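Local atomic coordinates of ceramide very long chain fatty acid hydroxylase SCS7 (Saccharomyces cerevisiae, PDB entry 4ZR1), a protein that hydroxylates sphingolipid-associated very long chain fatty acids, probably at C-2 of ceramides, taking electrons from cytochrome b5 and carrying two zinc ions in a probable catalytic dimetal centre. Residues F140-R151 and F263-F274. Sequence-based numbering, arbitrary orientation.
Sequences FVWTLIEYGLHR and FGVTSWFWDEVF. With ZN (zinc ion), chain D; BOG (octyl beta-D-glucopyranoside), chain F.
Glu146 and His150 both hold CG anti to the backbone N (chi1 170° for Glu146), which sends the carboxylate and the imidazole, one helical turn apart, into the loop 263-266. Glu146 OE1 accepts hydrogen bonds from two backbone amides, Val265 N at 2.8 Å and Thr266 N at 2.9 Å, both arriving from the same face of the carboxylate, while OE2 accepts the hydroxyl of Thr266 OG1. With an alanine here in place of Glu146, the two amides and the Thr266 hydroxyl would probably be left without their acceptor and the loop freer to shift. His150 ND1 donates to Phe263 O over 2.6 Å, fixing the ring's rotation while NE2 binds zinc at 2.3 Å; the backbone carbonyl is thus a second-shell partner of the metal site. The Phe263 ring turns its edge to the imidazole face, planes at 88°, and carries Arg151 CB over its own face. Farther along, the Trp270 indole is a knob among Phe140, Thr143, Leu144 and Tyr147: NE1 donates to Thr143 OG1, and Leu144 CD1 lies over the six-membered ring, 3.5 Å from its centroid. Overall, segment 140-151 of the transmembrane helix 128-154 and the short, probably cytoplasmic helix 269-273 run at 68° to each other, their axes 10.1 Å apart at closest; Tyr228 of helix 211-236 touches Glu146 and Thr266, and His254 of helix 242-256 shares the zinc with His150.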
ATOM      1  N   PHE A 140     -16.426   6.044   7.313  1.00 69.25           N
ATOM      2  CA  PHE A 140     -16.465   4.782   8.037  1.00 68.34           C
ATOM      3  C   PHE A 140     -16.356   3.601   7.071  1.00 69.60           C
ATOM      4  O   PHE A 140     -15.634   2.629   7.321  1.00 69.67           O
ATOM      5  CB  PHE A 140     -17.752   4.689   8.869  1.00 59.93           C
ATOM      6  CG  PHE A 140     -17.946   3.357   9.553  1.00 57.29           C
ATOM      7  CD1 PHE A 140     -17.245   3.047  10.709  1.00 59.86           C
ATOM      8  CD2 PHE A 140     -18.830   2.422   9.041  1.00 56.62           C
ATOM      9  CE1 PHE A 140     -17.422   1.830  11.342  1.00 62.89           C
ATOM     10  CE2 PHE A 140     -19.015   1.197   9.670  1.00 58.17           C
ATOM     11  CZ  PHE A 140     -18.316   0.904  10.827  1.00 62.02           C
ATOM     12  N   VAL A 141     -17.084   3.698   5.966  1.00 64.87           N
ATOM     13  CA  VAL A 141     -17.013   2.692   4.922  1.00 72.05           C
ATOM     14  C   VAL A 141     -15.614   2.678   4.300  1.00 75.76           C
ATOM     15  O   VAL A 141     -15.107   1.608   3.956  1.00 71.18           O
ATOM     16  CB  VAL A 141     -18.091   2.934   3.832  1.00 63.96           C
ATOM     17  CG1 VAL A 141     -17.885   2.017   2.622  1.00 56.62           C
ATOM     18  CG2 VAL A 141     -19.487   2.745   4.415  1.00 49.24           C
ATOM     19  N   TRP A 142     -14.979   3.848   4.172  1.00 70.47           N
ATOM     20  CA  TRP A 142     -13.616   3.865   3.650  1.00 67.65           C
ATOM     21  C   TRP A 142     -12.700   2.944   4.463  1.00 63.77           C
ATOM     22  O   TRP A 142     -11.928   2.171   3.884  1.00 67.72           O
ATOM     23  CB  TRP A 142     -12.982   5.270   3.618  1.00 64.83           C
ATOM     24  CG  TRP A 142     -11.493   5.076   3.511  1.00 63.88           C
ATOM     25  CD1 TRP A 142     -10.567   5.253   4.497  1.00 65.85           C
ATOM     26  CD2 TRP A 142     -10.780   4.534   2.387  1.00 60.62           C
ATOM     27  NE1 TRP A 142      -9.317   4.892   4.047  1.00 70.31           N
ATOM     28  CE2 TRP A 142      -9.422   4.446   2.755  1.00 66.71           C
ATOM     29  CE3 TRP A 142     -11.153   4.138   1.098  1.00 62.82           C
ATOM     30  CZ2 TRP A 142      -8.440   3.973   1.884  1.00 56.50           C
ATOM     31  CZ3 TRP A 142     -10.173   3.664   0.233  1.00 59.93           C
ATOM     32  CH2 TRP A 142      -8.837   3.587   0.631  1.00 52.80           C
ATOM     33  N   THR A 143     -12.770   3.030   5.792  1.00 54.46           N
ATOM     34  CA  THR A 143     -11.837   2.274   6.636  1.00 69.74           C
ATOM     35  C   THR A 143     -12.009   0.776   6.453  1.00 75.78           C
ATOM     36  O   THR A 143     -11.068   0.011   6.669  1.00 78.85           O
ATOM     37  CB  THR A 143     -12.004   2.576   8.143  1.00 67.61           C
ATOM     38  OG1 THR A 143     -13.189   1.939   8.646  1.00 71.03           O
ATOM     39  CG2 THR A 143     -12.068   4.056   8.375  1.00 56.43           C
ATOM     40  N   LEU A 144     -13.222   0.368   6.075  1.00 68.25           N
ATOM     41  CA  LEU A 144     -13.513  -1.038   5.846  1.00 72.70           C
ATOM     42  C   LEU A 144     -12.938  -1.468   4.502  1.00 70.21           C
ATOM     43  O   LEU A 144     -12.282  -2.506   4.400  1.00 71.16           O
ATOM     44  CB  LEU A 144     -15.020  -1.299   5.907  1.00 74.49           C
ATOM     45  CG  LEU A 144     -15.389  -2.786   5.954  1.00 81.77           C
ATOM     46  CD1 LEU A 144     -14.681  -3.511   7.109  1.00 76.60           C
ATOM     47  CD2 LEU A 144     -16.890  -2.945   6.065  1.00 84.90           C
ATOM     48  N   ILE A 145     -13.197  -0.656   3.478  1.00 67.40           N
ATOM     49  CA  ILE A 145     -12.542  -0.771   2.180  1.00 64.56           C
ATOM     50  C   ILE A 145     -11.016  -0.813   2.304  1.00 74.15           C
ATOM     51  O   ILE A 145     -10.360  -1.711   1.753  1.00 75.44           O
ATOM     52  CB  ILE A 145     -12.952   0.391   1.276  1.00 65.62           C
ATOM     53  CG1 ILE A 145     -14.429   0.238   0.897  1.00 66.03           C
ATOM     54  CG2 ILE A 145     -12.072   0.454   0.042  1.00 68.58           C
ATOM     55  CD1 ILE A 145     -15.029   1.467   0.247  1.00 70.67           C
ATOM     56  N   GLU A 146     -10.467   0.158   3.033  1.00 68.36           N
ATOM     57  CA  GLU A 146      -9.038   0.194   3.360  1.00 64.03           C
ATOM     58  C   GLU A 146      -8.538  -1.149   3.895  1.00 66.44           C
ATOM     59  O   GLU A 146      -7.529  -1.667   3.429  1.00 71.15           O
ATOM     60  CB  GLU A 146      -8.756   1.298   4.382  1.00 62.59           C
ATOM     61  CG  GLU A 146      -7.355   1.253   4.967  1.00 59.59           C
ATOM     62  CD  GLU A 146      -7.199   2.140   6.196  1.00 72.45           C
ATOM     63  OE1 GLU A 146      -6.605   1.658   7.193  1.00 78.67           O
ATOM     64  OE2 GLU A 146      -7.646   3.315   6.159  1.00 66.53           O
ATOM     65  N   TYR A 147      -9.254  -1.716   4.862  1.00 68.79           N
ATOM     66  CA  TYR A 147      -8.922  -3.041   5.395  1.00 68.09           C
ATOM     67  C   TYR A 147      -9.060  -4.140   4.335  1.00 71.47           C
ATOM     68  O   TYR A 147      -8.210  -5.022   4.247  1.00 78.32           O
ATOM     69  CB  TYR A 147      -9.807  -3.380   6.607  1.00 65.53           C
ATOM     70  CG  TYR A 147      -9.526  -4.744   7.197  1.00 71.30           C
ATOM     71  CD1 TYR A 147      -8.523  -4.922   8.141  1.00 73.65           C
ATOM     72  CD2 TYR A 147     -10.251  -5.862   6.790  1.00 68.04           C
ATOM     73  CE1 TYR A 147      -8.254  -6.172   8.670  1.00 73.13           C
ATOM     74  CE2 TYR A 147      -9.992  -7.106   7.310  1.00 68.24           C
ATOM     75  CZ  TYR A 147      -8.992  -7.257   8.253  1.00 74.06           C
ATOM     76  OH  TYR A 147      -8.733  -8.502   8.774  1.00 79.26           O
ATOM     77  N   GLY A 148     -10.129  -4.082   3.541  1.00 73.64           N
ATOM     78  CA  GLY A 148     -10.436  -5.130   2.577  1.00 71.77           C
ATOM     79  C   GLY A 148      -9.526  -5.177   1.361  1.00 75.82           C
ATOM     80  O   GLY A 148      -9.035  -6.247   0.987  1.00 76.46           O
ATOM     81  N   LEU A 149      -9.315  -4.024   0.730  1.00 70.66           N
ATOM     82  CA  LEU A 149      -8.365  -3.922  -0.370  1.00 70.40           C
ATOM     83  C   LEU A 149      -6.985  -4.390   0.061  1.00 73.21           C
ATOM     84  O   LEU A 149      -6.363  -5.207  -0.613  1.00 69.99           O
ATOM     85  CB  LEU A 149      -8.278  -2.491  -0.890  1.00 70.04           C
ATOM     86  CG  LEU A 149      -9.540  -2.044  -1.616  1.00 74.24           C
ATOM     87  CD1 LEU A 149      -9.351  -0.675  -2.240  1.00 69.78           C
ATOM     88  CD2 LEU A 149      -9.899  -3.080  -2.663  1.00 72.72           C
ATOM     89  N   HIS A 150      -6.525  -3.880   1.197  1.00 68.20           N
ATOM     90  CA  HIS A 150      -5.199  -4.210   1.680  1.00 68.94           C
ATOM     91  C   HIS A 150      -5.034  -5.699   1.927  1.00 76.73           C
ATOM     92  O   HIS A 150      -4.061  -6.303   1.477  1.00 82.35           O
ATOM     93  CB  HIS A 150      -4.889  -3.445   2.956  1.00 69.78           C
ATOM     94  CG  HIS A 150      -3.453  -3.529   3.359  1.00 74.33           C
ATOM     95  ND1 HIS A 150      -2.980  -3.026   4.551  1.00 76.10           N
ATOM     96  CD2 HIS A 150      -2.384  -4.054   2.716  1.00 68.68           C
ATOM     97  CE1 HIS A 150      -1.679  -3.244   4.630  1.00 64.74           C
ATOM     98  NE2 HIS A 150      -1.293  -3.864   3.530  1.00 73.19           N
ATOM     99  N   ARG A 151      -5.987  -6.298   2.629  1.00 76.60           N
ATOM    100  CA  ARG A 151      -5.863  -7.705   3.009  1.00 79.81           C
ATOM    101  C   ARG A 151      -6.148  -8.685   1.869  1.00 82.23           C
ATOM    102  O   ARG A 151      -5.453  -9.698   1.722  1.00 80.11           O
ATOM    103  CB  ARG A 151      -6.794  -8.013   4.181  1.00 84.15           C
ATOM    104  CG  ARG A 151      -6.832  -9.478   4.562  1.00 83.93           C
ATOM    105  CD  ARG A 151      -7.642  -9.683   5.806  1.00 83.26           C
ATOM    106  NE  ARG A 151      -7.966 -11.087   6.021  1.00 85.69           N
ATOM    107  CZ  ARG A 151      -8.733 -11.517   7.013  1.00 81.84           C
ATOM    108  NH1 ARG A 151      -9.260 -10.646   7.868  1.00 77.95           N
ATOM    109  NH2 ARG A 151      -8.982 -12.810   7.141  1.00 87.13           N
ATOM    110  N   PHE A 263      -3.362  -5.190   8.713  1.00 82.72           N
ATOM    111  CA  PHE A 263      -3.856  -4.636   7.454  1.00 74.36           C
ATOM    112  C   PHE A 263      -4.456  -3.238   7.600  1.00 77.18           C
ATOM    113  O   PHE A 263      -4.521  -2.489   6.624  1.00 85.95           O
ATOM    114  CB  PHE A 263      -4.878  -5.585   6.830  1.00 73.81           C
ATOM    115  CG  PHE A 263      -4.331  -6.955   6.567  1.00 81.15           C
ATOM    116  CD1 PHE A 263      -3.358  -7.150   5.596  1.00 86.38           C
ATOM    117  CD2 PHE A 263      -4.777  -8.046   7.290  1.00 85.22           C
ATOM    118  CE1 PHE A 263      -2.841  -8.415   5.349  1.00 83.22           C
ATOM    119  CE2 PHE A 263      -4.265  -9.313   7.048  1.00 87.64           C
ATOM    120  CZ  PHE A 263      -3.292  -9.496   6.076  1.00 80.50           C
ATOM    121  N   GLY A 264      -4.884  -2.875   8.807  1.00 76.52           N
ATOM    122  CA  GLY A 264      -5.379  -1.529   9.027  1.00 71.57           C
ATOM    123  C   GLY A 264      -4.225  -0.549   9.143  1.00 71.70           C
ATOM    124  O   GLY A 264      -3.255  -0.844   9.838  1.00 80.14           O
ATOM    125  N   VAL A 265      -4.299   0.601   8.470  1.00 58.58           N
ATOM    126  CA  VAL A 265      -3.179   1.533   8.536  1.00 65.72           C
ATOM    127  C   VAL A 265      -3.630   2.909   9.040  1.00 70.64           C
ATOM    128  O   VAL A 265      -2.820   3.658   9.600  1.00 79.10           O
ATOM    129  CB  VAL A 265      -2.400   1.639   7.142  1.00 71.08           C
ATOM    130  CG1 VAL A 265      -2.844   0.556   6.170  1.00 59.07           C
ATOM    131  CG2 VAL A 265      -2.516   3.005   6.507  1.00 67.77           C
ATOM    132  N   THR A 266      -4.908   3.246   8.901  1.00 64.71           N
ATOM    133  CA  THR A 266      -5.403   4.415   9.647  1.00 72.04           C
ATOM    134  C   THR A 266      -5.795   4.015  11.058  1.00 66.42           C
ATOM    135  O   THR A 266      -5.963   4.877  11.923  1.00 79.97           O
ATOM    136  CB  THR A 266      -6.610   5.092   8.993  1.00 64.85           C
ATOM    137  OG1 THR A 266      -7.663   4.137   8.836  1.00 71.79           O
ATOM    138  CG2 THR A 266      -6.223   5.672   7.649  1.00 53.50           C
ATOM    139  N   SER A 267      -5.962   2.707  11.272  1.00 67.65           N
ATOM    140  CA  SER A 267      -6.195   2.125  12.603  1.00 78.22           C
ATOM    141  C   SER A 267      -6.202   0.608  12.507  1.00 75.81           C
ATOM    142  O   SER A 267      -6.331   0.061  11.414  1.00 68.21           O
ATOM    143  CB  SER A 267      -7.524   2.582  13.207  1.00 72.93           C
ATOM    144  OG  SER A 267      -8.596   1.815  12.677  1.00 67.14           O
ATOM    145  N   TRP A 268      -6.099  -0.067  13.652  1.00 74.29           N
ATOM    146  CA  TRP A 268      -6.169  -1.525  13.686  1.00 75.70           C
ATOM    147  C   TRP A 268      -7.549  -1.996  14.121  1.00 80.72           C
ATOM    148  O   TRP A 268      -7.736  -3.160  14.469  1.00 79.68           O
ATOM    149  CB  TRP A 268      -5.114  -2.096  14.621  1.00 79.02           C
ATOM    150  CG  TRP A 268      -5.169  -1.520  15.977  1.00 84.55           C
ATOM    151  CD1 TRP A 268      -6.097  -1.786  16.944  1.00 75.58           C
ATOM    152  CD2 TRP A 268      -4.246  -0.585  16.548  1.00 90.58           C
ATOM    153  NE1 TRP A 268      -5.809  -1.067  18.079  1.00 85.38           N
ATOM    154  CE2 TRP A 268      -4.676  -0.321  17.864  1.00 88.94           C
ATOM    155  CE3 TRP A 268      -3.096   0.056  16.074  1.00 81.11           C
ATOM    156  CZ2 TRP A 268      -4.004   0.559  18.710  1.00 81.54           C
ATOM    157  CZ3 TRP A 268      -2.425   0.924  16.916  1.00 84.81           C
ATOM    158  CH2 TRP A 268      -2.882   1.170  18.217  1.00 85.06           C
ATOM    159  N   PHE A 269      -8.504  -1.073  14.101  1.00 75.05           N
ATOM    160  CA  PHE A 269      -9.900  -1.358  14.420  1.00 69.23           C
ATOM    161  C   PHE A 269     -10.395  -2.640  13.752  1.00 74.13           C
ATOM    162  O   PHE A 269     -10.734  -3.611  14.421  1.00 86.59           O
ATOM    163  CB  PHE A 269     -10.766  -0.167  14.000  1.00 76.89           C
ATOM    164  CG  PHE A 269     -12.216  -0.318  14.333  1.00 77.70           C
ATOM    165  CD1 PHE A 269     -12.678  -0.019  15.598  1.00 78.94           C
ATOM    166  CD2 PHE A 269     -13.119  -0.745  13.378  1.00 81.79           C
ATOM    167  CE1 PHE A 269     -14.010  -0.153  15.909  1.00 80.15           C
ATOM    168  CE2 PHE A 269     -14.455  -0.880  13.686  1.00 86.22           C
ATOM    169  CZ  PHE A 269     -14.901  -0.577  14.955  1.00 75.91           C
ATOM    170  N   TRP A 270     -10.400  -2.647  12.427  1.00 77.43           N
ATOM    171  CA  TRP A 270     -10.880  -3.798  11.677  1.00 72.51           C
ATOM    172  C   TRP A 270      -9.958  -5.012  11.796  1.00 73.65           C
ATOM    173  O   TRP A 270     -10.361  -6.132  11.469  1.00 85.28           O
ATOM    174  CB  TRP A 270     -11.073  -3.415  10.208  1.00 67.58           C
ATOM    175  CG  TRP A 270     -12.085  -2.342  10.035  1.00 68.90           C
ATOM    176  CD1 TRP A 270     -11.859  -1.051   9.659  1.00 73.96           C
ATOM    177  CD2 TRP A 270     -13.492  -2.450  10.265  1.00 83.95           C
ATOM    178  NE1 TRP A 270     -13.039  -0.350   9.623  1.00 67.71           N
ATOM    179  CE2 TRP A 270     -14.060  -1.190   9.996  1.00 85.39           C
ATOM    180  CE3 TRP A 270     -14.333  -3.497  10.677  1.00 83.79           C
ATOM    181  CZ2 TRP A 270     -15.430  -0.945  10.116  1.00 89.56           C
ATOM    182  CZ3 TRP A 270     -15.688  -3.255  10.794  1.00 72.75           C
ATOM    183  CH2 TRP A 270     -16.225  -1.990  10.513  1.00 84.78           C
ATOM    184  N   ASP A 271      -8.726  -4.794  12.250  1.00 68.10           N
ATOM    185  CA  ASP A 271      -7.818  -5.902  12.527  1.00 79.63           C
ATOM    186  C   ASP A 271      -8.328  -6.679  13.730  1.00 88.80           C
ATOM    187  O   ASP A 271      -8.313  -7.910  13.768  1.00 87.53           O
ATOM    188  CB  ASP A 271      -6.399  -5.402  12.794  1.00 81.48           C
ATOM    189  CG  ASP A 271      -5.566  -5.305  11.533  1.00 81.19           C
ATOM    190  OD1 ASP A 271      -5.746  -6.156  10.633  1.00 81.21           O
ATOM    191  OD2 ASP A 271      -4.738  -4.370  11.443  1.00 77.51           O
ATOM    192  N   GLU A 272      -8.783  -5.931  14.720  1.00 96.68           N
ATOM    193  CA  GLU A 272      -9.279  -6.521  15.942  1.00 95.03           C
ATOM    194  C   GLU A 272     -10.591  -7.260  15.660  1.00 92.48           C
ATOM    195  O   GLU A 272     -10.751  -8.428  16.007  1.00 96.73           O
ATOM    196  CB  GLU A 272      -9.449  -5.432  16.990  1.00 80.42           C
ATOM    197  CG  GLU A 272      -8.734  -5.707  18.287  1.00 98.72           C
ATOM    198  CD  GLU A 272      -8.304  -4.434  19.005  1.00108.31           C
ATOM    199  OE1 GLU A 272      -9.071  -3.449  18.971  1.00103.94           O
ATOM    200  OE2 GLU A 272      -7.251  -4.442  19.683  1.00113.46           O
ATOM    201  N   VAL A 273     -11.502  -6.569  14.987  1.00 83.16           N
ATOM    202  CA  VAL A 273     -12.793  -7.116  14.591  1.00 70.73           C
ATOM    203  C   VAL A 273     -12.669  -8.442  13.835  1.00 87.89           C
ATOM    204  O   VAL A 273     -13.389  -9.394  14.135  1.00 88.57           O
ATOM    205  CB  VAL A 273     -13.555  -6.106  13.709  1.00 75.61           C
ATOM    206  CG1 VAL A 273     -14.830  -6.713  13.162  1.00 80.80           C
ATOM    207  CG2 VAL A 273     -13.835  -4.821  14.480  1.00 69.74           C
ATOM    208  N   PHE A 274     -11.754  -8.507  12.867  1.00 95.47           N
ATOM    209  CA  PHE A 274     -11.629  -9.687  12.004  1.00 88.02           C
ATOM    210  C   PHE A 274     -10.440 -10.562  12.353  1.00 85.26           C
ATOM    211  O   PHE A 274     -10.030 -11.416  11.564  1.00 87.84           O
ATOM    212  CB  PHE A 274     -11.527  -9.280  10.540  1.00 82.52           C
ATOM    213  CG  PHE A 274     -12.747  -8.607  10.016  1.00 78.37           C
ATOM    214  CD1 PHE A 274     -13.910  -9.329   9.794  1.00 83.33           C
ATOM    215  CD2 PHE A 274     -12.723  -7.268   9.688  1.00 82.94           C
ATOM    216  CE1 PHE A 274     -15.048  -8.714   9.284  1.00 85.15           C
ATOM    217  CE2 PHE A 274     -13.855  -6.640   9.171  1.00 86.00           C
ATOM    218  CZ  PHE A 274     -15.019  -7.365   8.969  1.00 80.11           C
TER
HETATM  219 ZN    ZN D 402       0.812  -4.577   2.890  1.00 84.51          ZN
HETATM  220  C1  BOG F 404      -7.014   6.740  16.540  1.00108.17           C
HETATM  221  O1  BOG F 404      -7.455   7.050  15.243  1.00 94.20           O
HETATM  222  C2  BOG F 404      -5.700   7.461  16.823  1.00107.72           C
HETATM  223  O2  BOG F 404      -4.635   6.962  16.028  1.00 96.43           O
HETATM  224  C3  BOG F 404      -5.308   7.286  18.274  1.00112.91           C
HETATM  225  O3  BOG F 404      -4.289   8.206  18.594  1.00106.76           O
HETATM  226  C4  BOG F 404      -6.481   7.479  19.213  1.00120.94           C
HETATM  227  O4  BOG F 404      -6.126   6.979  20.483  1.00121.92           O
HETATM  228  C5  BOG F 404      -7.715   6.746  18.724  1.00123.17           C
HETATM  229  O5  BOG F 404      -8.027   7.164  17.421  1.00118.61           O
HETATM  230  C6  BOG F 404      -8.896   7.092  19.612  1.00125.72           C
HETATM  231  O6  BOG F 404      -9.076   6.114  20.617  1.00125.91           O
HETATM  232  C1' BOG F 404      -8.646   6.411  14.839  1.00 81.37           C
HETATM  233  C2' BOG F 404      -8.980   6.919  13.451  1.00 75.11           C
HETATM  234  C3' BOG F 404      -9.971   6.027  12.741  1.00 79.32           C
HETATM  235  C4' BOG F 404     -10.640   6.819  11.633  1.00 77.42           C
HETATM  236  C5' BOG F 404      -9.586   7.351  10.681  1.00 89.51           C
HETATM  237  C6' BOG F 404     -10.140   8.528   9.904  1.00 91.29           C
HETATM  238  C7' BOG F 404      -9.437   8.645   8.570  1.00 86.25           C
HETATM  239  C8' BOG F 404      -9.725   7.417   7.737  1.00 77.40           C